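Local coordinates for protein SsfS6 (Streptomyces sp. SF2575, PDB 4G2T) that belongs to the GT-B fold proteins of the erythromycin CIII-like family and holds thymidine-5'-diphosphate in the cleft between its two Rossmann-like domains, at residues F27-V32 with V207-R212; S150-S155 with G307-T312; H43-A48 with A60-A65. All coordinates share one frame; numbering follows the deposited sequence.

Contact 1 of 3, residues F27-V32 with V207-R212. With TYD (thymidine-5'-diphosphate), chain B.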
loop_
_atom_site.group_PDB
_atom_site.type_symbol
_atom_site.label_atom_id
_atom_site.label_comp_id
_atom_site.label_asym_id
_atom_site.label_seq_id
_atom_site.Cartn_x
_atom_site.Cartn_y
_atom_site.Cartn_z
ATOM N N PHE A 27 0.920 9.061 -13.532
ATOM C CA PHE A 27 1.640 10.069 -12.762
ATOM C C PHE A 27 1.467 9.870 -11.259
ATOM O O PHE A 27 2.039 10.608 -10.459
ATOM C CB PHE A 27 1.177 11.476 -13.151
ATOM C CG PHE A 27 1.349 11.789 -14.608
ATOM C CD1 PHE A 27 2.551 12.275 -15.091
ATOM C CD2 PHE A 27 0.304 11.604 -15.494
ATOM C CE1 PHE A 27 2.707 12.566 -16.434
ATOM C CE2 PHE A 27 0.453 11.893 -16.837
ATOM C CZ PHE A 27 1.656 12.374 -17.308
ATOM N N VAL A 28 0.675 8.873 -10.878
ATOM C CA VAL A 28 0.397 8.615 -9.469
ATOM C C VAL A 28 1.050 7.325 -8.983
ATOM O O VAL A 28 1.762 7.318 -7.980
ATOM C CB VAL A 28 -1.116 8.542 -9.198
ATOM C CG1 VAL A 28 -1.377 8.221 -7.732
ATOM C CG2 VAL A 28 -1.790 9.846 -9.591
HETATM N N MSE A 29 0.795 6.239 -9.707
HETATM C CA MSE A 29 1.314 4.914 -9.357
HETATM C C MSE A 29 2.827 4.816 -9.083
HETATM O O MSE A 29 3.230 4.160 -8.125
HETATM C CB MSE A 29 0.894 3.879 -10.406
HETATM C CG MSE A 29 -0.608 3.675 -10.503
HETATM SE SE MSE A 29 -1.114 2.447 -11.930
HETATM C CE MSE A 29 -3.036 2.390 -11.602
ATOM N N PRO A 30 3.670 5.454 -9.919
ATOM C CA PRO A 30 5.108 5.319 -9.644
ATOM C C PRO A 30 5.588 6.058 -8.391
ATOM O O PRO A 30 6.754 5.918 -8.021
ATOM C CB PRO A 30 5.761 5.916 -10.896
ATOM C CG PRO A 30 4.730 6.823 -11.466
ATOM C CD PRO A 30 3.426 6.151 -11.196
ATOM N N LEU A 31 4.711 6.828 -7.751
ATOM C CA LEU A 31 5.058 7.505 -6.505
ATOM C C LEU A 31 4.652 6.675 -5.289
ATOM O O LEU A 31 5.050 6.971 -4.162
ATOM C CB LEU A 31 4.407 8.887 -6.434
ATOM C CG LEU A 31 5.022 9.986 -7.302
ATOM C CD1 LEU A 31 4.271 11.295 -7.118
ATOM C CD2 LEU A 31 6.497 10.160 -6.975
ATOM N N VAL A 32 3.856 5.640 -5.530
ATOM C CA VAL A 32 3.377 4.757 -4.464
ATOM C C VAL A 32 4.472 4.008 -3.679
ATOM O O VAL A 32 4.438 4.001 -2.447
ATOM C CB VAL A 32 2.307 3.760 -4.984
ATOM C CG1 VAL A 32 1.992 2.706 -3.932
ATOM C CG2 VAL A 32 1.049 4.505 -5.399
ATOM N N VAL A 207 10.851 -0.071 -8.319
ATOM C CA VAL A 207 9.901 -1.055 -7.824
ATOM C C VAL A 207 8.534 -0.726 -8.406
ATOM O O VAL A 207 7.961 0.318 -8.102
ATOM C CB VAL A 207 9.828 -1.050 -6.288
ATOM C CG1 VAL A 207 8.746 -2.002 -5.806
ATOM C CG2 VAL A 207 11.179 -1.422 -5.694
ATOM N N PRO A 208 8.011 -1.612 -9.263
ATOM C CA PRO A 208 6.783 -1.318 -10.007
ATOM C C PRO A 208 5.498 -1.492 -9.197
ATOM O O PRO A 208 5.286 -2.533 -8.574
ATOM C CB PRO A 208 6.824 -2.336 -11.149
ATOM C CG PRO A 208 7.576 -3.491 -10.585
ATOM C CD PRO A 208 8.599 -2.909 -9.646
ATOM N N TYR A 209 4.658 -0.462 -9.203
ATOM C CA TYR A 209 3.282 -0.590 -8.736
ATOM C C TYR A 209 2.343 -0.272 -9.894
ATOM O O TYR A 209 2.400 0.817 -10.466
ATOM C CB TYR A 209 2.997 0.333 -7.551
ATOM C CG TYR A 209 1.556 0.266 -7.100
ATOM C CD1 TYR A 209 1.082 -0.833 -6.394
ATOM C CD2 TYR A 209 0.664 1.291 -7.392
ATOM C CE1 TYR A 209 -0.236 -0.907 -5.987
ATOM C CE2 TYR A 209 -0.657 1.225 -6.988
ATOM C CZ TYR A 209 -1.100 0.124 -6.285
ATOM O OH TYR A 209 -2.413 0.053 -5.882
ATOM N N ASN A 210 1.479 -1.221 -10.233
ATOM C CA ASN A 210 0.666 -1.104 -11.438
ATOM C C ASN A 210 -0.839 -1.104 -11.189
ATOM O O ASN A 210 -1.623 -1.395 -12.091
ATOM C CB ASN A 210 1.027 -2.216 -12.423
ATOM C CG ASN A 210 2.517 -2.310 -12.668
ATOM O OD1 ASN A 210 3.133 -3.343 -12.411
ATOM N ND2 ASN A 210 3.107 -1.228 -13.164
ATOM N N GLY A 211 -1.241 -0.784 -9.965
ATOM C CA GLY A 211 -2.652 -0.659 -9.656
ATOM C C GLY A 211 -3.223 -1.767 -8.796
ATOM O O GLY A 211 -2.491 -2.506 -8.138
ATOM N N ARG A 212 -4.546 -1.887 -8.823
ATOM C CA ARG A 212 -5.271 -2.757 -7.908
ATOM C C ARG A 212 -6.167 -3.748 -8.646
ATOM O O ARG A 212 -6.992 -3.355 -9.470
ATOM C CB ARG A 212 -6.118 -1.901 -6.965
ATOM C CG ARG A 212 -6.915 -2.672 -5.930
ATOM C CD ARG A 212 -8.068 -1.821 -5.425
ATOM N NE ARG A 212 -8.608 -2.298 -4.156
ATOM C CZ ARG A 212 -9.502 -3.273 -4.039
ATOM N NH1 ARG A 212 -9.955 -3.893 -5.121
ATOM N NH2 ARG A 212 -9.938 -3.635 -2.840
HETATM P PA TYD B . 1.803 4.241 -18.302
HETATM O O1A TYD B . 2.650 3.026 -18.589
HETATM O O2A TYD B . 2.694 5.434 -18.036
HETATM O O3A TYD B . 0.883 4.506 -19.536
HETATM P PB TYD B . -0.161 5.668 -19.506
HETATM O O1B TYD B . 0.353 6.810 -18.663
HETATM O O2B TYD B . -0.381 6.143 -20.923
HETATM O O3B TYD B . -1.466 5.170 -18.931
HETATM O "O5'" TYD B . 0.899 3.978 -17.060
HETATM C "C5'" TYD B . 0.078 2.872 -17.029
HETATM C "C4'" TYD B . 0.137 2.267 -15.671
HETATM O "O4'" TYD B . -1.027 1.556 -15.415
HETATM C "C3'" TYD B . 1.278 1.289 -15.599
HETATM O "O3'" TYD B . 1.810 1.284 -14.329
HETATM C "C2'" TYD B . 0.715 -0.049 -15.949
HETATM C "C1'" TYD B . -0.750 0.113 -15.397
HETATM N N1 TYD B . -1.826 -0.846 -15.951
HETATM C C2 TYD B . -1.825 -2.264 -15.658
HETATM O O2 TYD B . -0.955 -2.745 -14.954
HETATM N N3 TYD B . -2.819 -3.127 -16.176
HETATM C C4 TYD B . -3.838 -2.613 -16.991
HETATM O O4 TYD B . -4.707 -3.363 -17.443
HETATM C C5 TYD B . -3.850 -1.152 -17.296
HETATM C C5M TYD B . -4.933 -0.602 -18.161
HETATM C C6 TYD B . -2.884 -0.307 -16.794
#

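Contact 2 of 3, residues S150-S155 with G307-T312. With TYD (thymidine-5'-diphosphate), chain B.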
loop_
_atom_site.group_PDB
_atom_site.type_symbol
_atom_site.label_atom_id
_atom_site.label_comp_id
_atom_site.label_asym_id
_atom_site.label_seq_id
_atom_site.Cartn_x
_atom_site.Cartn_y
_atom_site.Cartn_z
ATOM N N SER A 150 12.129 10.908 -10.446
ATOM C CA SER A 150 11.850 10.652 -11.851
ATOM C C SER A 150 11.013 9.389 -11.987
ATOM O O SER A 150 11.208 8.420 -11.254
ATOM C CB SER A 150 13.146 10.512 -12.649
ATOM O OG SER A 150 12.879 10.110 -13.981
ATOM N N ILE A 151 10.074 9.407 -12.927
ATOM C CA ILE A 151 9.217 8.255 -13.171
ATOM C C ILE A 151 9.344 7.818 -14.626
ATOM O O ILE A 151 8.484 7.113 -15.156
ATOM C CB ILE A 151 7.746 8.572 -12.840
ATOM C CG1 ILE A 151 7.210 9.668 -13.764
ATOM C CG2 ILE A 151 7.612 9.002 -11.386
ATOM C CD1 ILE A 151 5.767 10.042 -13.495
ATOM N N ARG A 152 10.432 8.242 -15.262
ATOM C CA ARG A 152 10.647 7.996 -16.684
ATOM C C ARG A 152 12.072 7.519 -16.949
ATOM O O ARG A 152 12.989 7.827 -16.185
ATOM C CB ARG A 152 10.376 9.275 -17.478
ATOM C CG ARG A 152 9.005 9.881 -17.219
ATOM C CD ARG A 152 8.919 11.327 -17.676
ATOM N NE ARG A 152 7.575 11.865 -17.485
ATOM C CZ ARG A 152 7.143 12.414 -16.354
ATOM N NH1 ARG A 152 7.953 12.507 -15.308
ATOM N NH2 ARG A 152 5.904 12.876 -16.270
ATOM N N LEU A 153 12.254 6.766 -18.030
ATOM C CA LEU A 153 13.588 6.358 -18.464
ATOM C C LEU A 153 14.415 7.586 -18.809
ATOM O O LEU A 153 15.613 7.644 -18.535
ATOM C CB LEU A 153 13.505 5.436 -19.681
ATOM C CG LEU A 153 13.328 3.939 -19.432
ATOM C CD1 LEU A 153 13.172 3.200 -20.752
ATOM C CD2 LEU A 153 14.512 3.392 -18.652
ATOM N N ALA A 154 13.758 8.569 -19.416
ATOM C CA ALA A 154 14.392 9.834 -19.749
ATOM C C ALA A 154 13.384 10.966 -19.607
ATOM O O ALA A 154 12.271 10.884 -20.126
ATOM C CB ALA A 154 14.952 9.792 -21.161
ATOM N N SER A 155 13.774 12.015 -18.894
ATOM C CA SER A 155 12.905 13.166 -18.698
ATOM C C SER A 155 13.479 14.394 -19.392
ATOM O O SER A 155 14.349 15.068 -18.839
ATOM C CB SER A 155 12.717 13.448 -17.206
ATOM O OG SER A 155 12.185 12.317 -16.536
ATOM N N GLY A 307 4.406 2.425 -25.366
ATOM C CA GLY A 307 5.587 3.159 -24.952
ATOM C C GLY A 307 5.397 3.908 -23.646
ATOM O O GLY A 307 6.207 4.768 -23.298
ATOM N N GLY A 308 4.329 3.581 -22.925
ATOM C CA GLY A 308 4.036 4.218 -21.652
ATOM C C GLY A 308 5.177 4.091 -20.662
ATOM O O GLY A 308 5.778 3.024 -20.534
ATOM N N HIS A 309 5.477 5.187 -19.968
ATOM C CA HIS A 309 6.601 5.240 -19.037
ATOM C C HIS A 309 6.546 4.146 -17.975
ATOM O O HIS A 309 7.520 3.419 -17.774
ATOM C CB HIS A 309 6.678 6.615 -18.370
ATOM C CG HIS A 309 7.207 7.692 -19.263
ATOM N ND1 HIS A 309 6.625 8.940 -19.352
ATOM C CD2 HIS A 309 8.271 7.715 -20.101
ATOM C CE1 HIS A 309 7.304 9.680 -20.211
ATOM N NE2 HIS A 309 8.308 8.961 -20.678
ATOM N N GLY A 310 5.406 4.032 -17.303
ATOM C CA GLY A 310 5.228 3.029 -16.271
ATOM C C GLY A 310 5.262 1.619 -16.826
ATOM O O GLY A 310 5.842 0.718 -16.223
ATOM N N THR A 311 4.638 1.433 -17.985
ATOM C CA THR A 311 4.602 0.130 -18.639
ATOM C C THR A 311 6.000 -0.308 -19.065
ATOM O O THR A 311 6.371 -1.471 -18.905
ATOM C CB THR A 311 3.672 0.151 -19.869
ATOM O OG1 THR A 311 2.343 0.499 -19.460
ATOM C CG2 THR A 311 3.647 -1.210 -20.550
ATOM N N THR A 312 6.775 0.631 -19.596
ATOM C CA THR A 312 8.129 0.343 -20.055
ATOM C C THR A 312 9.046 -0.041 -18.898
ATOM O O THR A 312 9.745 -1.051 -18.957
ATOM C CB THR A 312 8.740 1.546 -20.800
ATOM O OG1 THR A 312 7.909 1.897 -21.912
ATOM C CG2 THR A 312 10.134 1.208 -21.302
HETATM P PA TYD B . 1.803 4.241 -18.302
HETATM O O1A TYD B . 2.650 3.026 -18.589
HETATM O O2A TYD B . 2.694 5.434 -18.036
HETATM O O3A TYD B . 0.883 4.506 -19.536
HETATM P PB TYD B . -0.161 5.668 -19.506
HETATM O O1B TYD B . 0.353 6.810 -18.663
HETATM O O2B TYD B . -0.381 6.143 -20.923
HETATM O O3B TYD B . -1.466 5.170 -18.931
HETATM O "O5'" TYD B . 0.899 3.978 -17.060
HETATM C "C5'" TYD B . 0.078 2.872 -17.029
HETATM C "C4'" TYD B . 0.137 2.267 -15.671
HETATM O "O4'" TYD B . -1.027 1.556 -15.415
HETATM C "C3'" TYD B . 1.278 1.289 -15.599
HETATM O "O3'" TYD B . 1.810 1.284 -14.329
HETATM C "C2'" TYD B . 0.715 -0.049 -15.949
HETATM C "C1'" TYD B . -0.750 0.113 -15.397
HETATM N N1 TYD B . -1.826 -0.846 -15.951
HETATM C C2 TYD B . -1.825 -2.264 -15.658
HETATM O O2 TYD B . -0.955 -2.745 -14.954
HETATM N N3 TYD B . -2.819 -3.127 -16.176
HETATM C C4 TYD B . -3.838 -2.613 -16.991
HETATM O O4 TYD B . -4.707 -3.363 -17.443
HETATM C C5 TYD B . -3.850 -1.152 -17.296
HETATM C C5M TYD B . -4.933 -0.602 -18.161
HETATM C C6 TYD B . -2.884 -0.307 -16.794
HETATM O O HOH W 1 10.866 9.835 -22.664
#

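Contact 3 of 3, residues H43-A48 with A60-A65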
loop_
_atom_site.group_PDB
_atom_site.type_symbol
_atom_site.label_atom_id
_atom_site.label_comp_id
_atom_site.label_asym_id
_atom_site.label_seq_id
_atom_site.Cartn_x
_atom_site.Cartn_y
_atom_site.Cartn_z
ATOM N N HIS A 43 6.992 7.375 9.062
ATOM C CA HIS A 43 6.631 8.745 8.713
ATOM C C HIS A 43 5.162 8.866 8.324
ATOM O O HIS A 43 4.520 7.883 7.966
ATOM C CB HIS A 43 7.520 9.260 7.581
ATOM C CG HIS A 43 8.984 9.133 7.862
ATOM N ND1 HIS A 43 9.655 9.979 8.717
ATOM C CD2 HIS A 43 9.906 8.253 7.404
ATOM C CE1 HIS A 43 10.928 9.627 8.773
ATOM N NE2 HIS A 43 11.105 8.582 7.984
ATOM N N GLU A 44 4.642 10.085 8.401
ATOM C CA GLU A 44 3.256 10.361 8.050
ATOM C C GLU A 44 3.172 10.831 6.602
ATOM O O GLU A 44 3.759 11.849 6.238
ATOM C CB GLU A 44 2.692 11.437 8.979
ATOM C CG GLU A 44 1.397 11.060 9.677
ATOM C CD GLU A 44 0.911 12.146 10.618
ATOM O OE1 GLU A 44 -0.265 12.551 10.504
ATOM O OE2 GLU A 44 1.705 12.594 11.473
ATOM N N VAL A 45 2.444 10.088 5.774
ATOM C CA VAL A 45 2.317 10.439 4.363
ATOM C C VAL A 45 0.878 10.769 3.969
ATOM O O VAL A 45 -0.073 10.136 4.432
ATOM C CB VAL A 45 2.878 9.333 3.437
ATOM C CG1 VAL A 45 4.341 9.068 3.754
ATOM C CG2 VAL A 45 2.064 8.054 3.562
ATOM N N LEU A 46 0.731 11.778 3.119
ATOM C CA LEU A 46 -0.570 12.157 2.585
ATOM C C LEU A 46 -0.435 12.486 1.106
ATOM O O LEU A 46 0.308 13.393 0.729
ATOM C CB LEU A 46 -1.139 13.358 3.340
ATOM C CG LEU A 46 -2.476 13.891 2.819
ATOM C CD1 LEU A 46 -3.558 12.826 2.921
ATOM C CD2 LEU A 46 -2.886 15.152 3.564
ATOM N N VAL A 47 -1.149 11.743 0.268
ATOM C CA VAL A 47 -1.071 11.952 -1.171
ATOM C C VAL A 47 -2.142 12.925 -1.649
ATOM O O VAL A 47 -3.338 12.680 -1.491
ATOM C CB VAL A 47 -1.199 10.633 -1.946
ATOM C CG1 VAL A 47 -0.990 10.874 -3.433
ATOM C CG2 VAL A 47 -0.200 9.612 -1.424
ATOM N N ALA A 48 -1.700 14.032 -2.235
ATOM C CA ALA A 48 -2.613 15.039 -2.753
ATOM C C ALA A 48 -2.615 15.026 -4.277
ATOM O O ALA A 48 -1.577 15.219 -4.910
ATOM C CB ALA A 48 -2.232 16.415 -2.233
ATOM N N ALA A 60 -4.070 1.979 -3.338
ATOM C CA ALA A 60 -2.689 1.609 -3.058
ATOM C C ALA A 60 -2.432 1.585 -1.554
ATOM O O ALA A 60 -1.314 1.323 -1.110
ATOM C CB ALA A 60 -1.733 2.570 -3.747
ATOM N N GLY A 61 -3.473 1.868 -0.776
ATOM C CA GLY A 61 -3.378 1.836 0.673
ATOM C C GLY A 61 -2.884 3.133 1.286
ATOM O O GLY A 61 -2.450 3.158 2.437
ATOM N N LEU A 62 -2.959 4.217 0.519
ATOM C CA LEU A 62 -2.452 5.509 0.969
ATOM C C LEU A 62 -3.574 6.508 1.237
ATOM O O LEU A 62 -4.602 6.487 0.561
ATOM C CB LEU A 62 -1.479 6.083 -0.065
ATOM C CG LEU A 62 -0.201 5.277 -0.301
ATOM C CD1 LEU A 62 0.604 5.872 -1.447
ATOM C CD2 LEU A 62 0.633 5.217 0.970
ATOM N N PRO A 63 -3.380 7.384 2.237
ATOM C CA PRO A 63 -4.331 8.460 2.543
ATOM C C PRO A 63 -4.428 9.447 1.384
ATOM O O PRO A 63 -3.417 9.726 0.739
ATOM C CB PRO A 63 -3.704 9.146 3.761
ATOM C CG PRO A 63 -2.815 8.114 4.367
ATOM C CD PRO A 63 -2.277 7.333 3.210
ATOM N N PHE A 64 -5.622 9.971 1.126
ATOM C CA PHE A 64 -5.831 10.843 -0.025
ATOM C C PHE A 64 -6.552 12.145 0.311
ATOM O O PHE A 64 -7.435 12.181 1.167
ATOM C CB PHE A 64 -6.595 10.100 -1.126
ATOM C CG PHE A 64 -7.021 10.980 -2.269
ATOM C CD1 PHE A 64 -6.109 11.373 -3.234
ATOM C CD2 PHE A 64 -8.334 11.412 -2.378
ATOM C CE1 PHE A 64 -6.497 12.183 -4.285
ATOM C CE2 PHE A 64 -8.727 12.222 -3.427
ATOM C CZ PHE A 64 -7.808 12.607 -4.382
ATOM N N ALA A 65 -6.164 13.212 -0.383
ATOM C CA ALA A 65 -6.840 14.499 -0.284
ATOM C C ALA A 65 -6.867 15.167 -1.657
ATOM O O ALA A 65 -5.827 15.311 -2.299
ATOM C CB ALA A 65 -6.144 15.386 0.728
#

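Contact 1 of 3, residues F27-V32 with V207-R212
M29 lies across Y209 at about a right angle where two loops of the GT-B fold meet beside the ligand cleft. Residues 27-32 lead from strand 16-20 into helix 32-40, and residues 207-212 belong to the connection from the first parallel sheet to the second. M29 is a selenomethionine here. Its CB rests against the backbone, 3.4 Å from Y209 O, and with CG anti to the carbonyl carbon (chi1 -63°) the extended chain runs on past CD2 of the tyrosine ring. SE then lies between protein and ligand, 3.6 Å from N210 C and 3.6 Å from O4' of thymidine-5'-diphosphate. At the tip, CE closes on G211 CA at 3.6 Å; a residue without a side chain suits this tight place, and its backbone angles ask for glycine as well.

The Y209 ring is packed on both faces. V32 reaches over one of them, CG1 lying 4.1 Å from the ring centroid and 18° off its normal, a CH-pi contact, while G211 N sits above the centre of the opposite face. A compact branched residue can lie over this ring, with CG2 of V32 also against CD2 of Y209. W36 of the second subunit packs on V32, which brings the dimer interface close to the cleft. N210 turns instead to the ligand. S294 N bonds its OD1 and so helps fix the amide, and T314 OG1 is a further partner of ND2. N210 ND2 donates to O3' of thymidine-5'-diphosphate over 3.1 Å, with an N-H...O angle of 161°.

Contact 2 of 3, residues S150-S155 with G307-T312
Loop 150-155 passes the first turn of helix 309-317, bringing R152 CA within 5.4 Å of H309 CA. The arginine lays its aliphatic part over the imidazole: CG sits 3.3 Å from the centroid of the H309 ring and 10° off its normal, a CH-pi contact. Because the chain is extended from CG to NE, the guanidinium passes beyond the ring, its plane turned 76° from the imidazole, with H309 CE1 at its edge. Salt bridges to E129 and E330 hold that charged end. A water in the H309 ring plane, at its edge, bonds weakly to NE2, itself weakly bonded to E330 O; the water donates to A154 O over 3.1 Å. L153 CD1 meets T312 CG2 at 3.7 Å where the two side chains cross at about a right angle.

G308 is the N-cap, and its O accepts from both N and OG1 of T312. Further along, G310 N donates to O2A of thymidine-5'-diphosphate (3.1 Å), and O1A is gripped by T311 N (2.6 Å) and T311 OG1 (2.7 Å). Glycine leaves room at G308 for O1A and at G310 for the ribose O3'. The helix start probably stabilises this alpha-phosphate in the ligand pocket of a GT-B cleft.

Contact 3 of 3, residues H43-A48 with A60-A65
L62 and V47 form the apolar centre, with CD1 of the leucine 3.8 Å from CG2 of the valine. The other branch of L62 serves V45, its CD2 lying 4.1 Å from V45 CG2, so one forked side chain spans two strand residues set two apart. From helix 32-40, L38 packs on V45, and S35 and W36 on L62; V57 of helix 54-58 touches both L62 and V47, adding mostly apolar cover.

A second apolar group involves L46. With CG anti to the backbone N (chi1 177°), its CD1 is carried to P63 CB at 3.8 Å and on to A65 CB at 4.2 Å. Here a branched leucine reaches from the proline ring to the small alanine. W121 of helix 92-121 packs on L46, and V216 of the second subunit rests on both L46 and P63.

Outward from these lies the backbone ladder of a parallel pair, V47 bridging to F64 and A48 to A65. V47 N donates to P63 O (3.1 Å, 158°), and A65 N donates to V47 O (3.1 Å, 155°). V47 O also takes a CA-H...O contact from F64 CA at 3.4 Å, and A48 CA makes another to A65 O at 3.3 Å. P63 lacks an N-H, so the ladder does not extend to V45 O; the proline ring packs on that oxygen instead. Two residues earlier, G61 ends the preceding helix in a Schellman motif, its positive phi being easy for glycine.

Strand 64-66 is outermost in its sheet within the chain, yet F64 makes backbone hydrogen bonds with the second subunit. In this beta-alpha-beta unit two main-chain bonds set the register, and apolar side chains, with the helices over them, keep those bonds in a largely buried setting.

From the N terminus, the chain first passes 27-32, the opening half of contact 1. It then makes contact 3 in full, a short loop closed between 43-48 and 60-65 that falls entirely within the long one. At 150-155 contact 2 opens; contact 1 then closes at 207-212, and contact 2 at 307-312, so these two loops cross. Contact 2 binds the first domain to the second, whereas contact 1 draws the interdomain connection back to the loop between strand 16-20 and helix 32-40. F27 and P30 pack on R152 and I151, so contacts 1 and 2 touch, and both also meet thymidine-5'-diphosphate. A60 touches V32 and Y209, joining contact 3 to contact 1; both reach the second subunit.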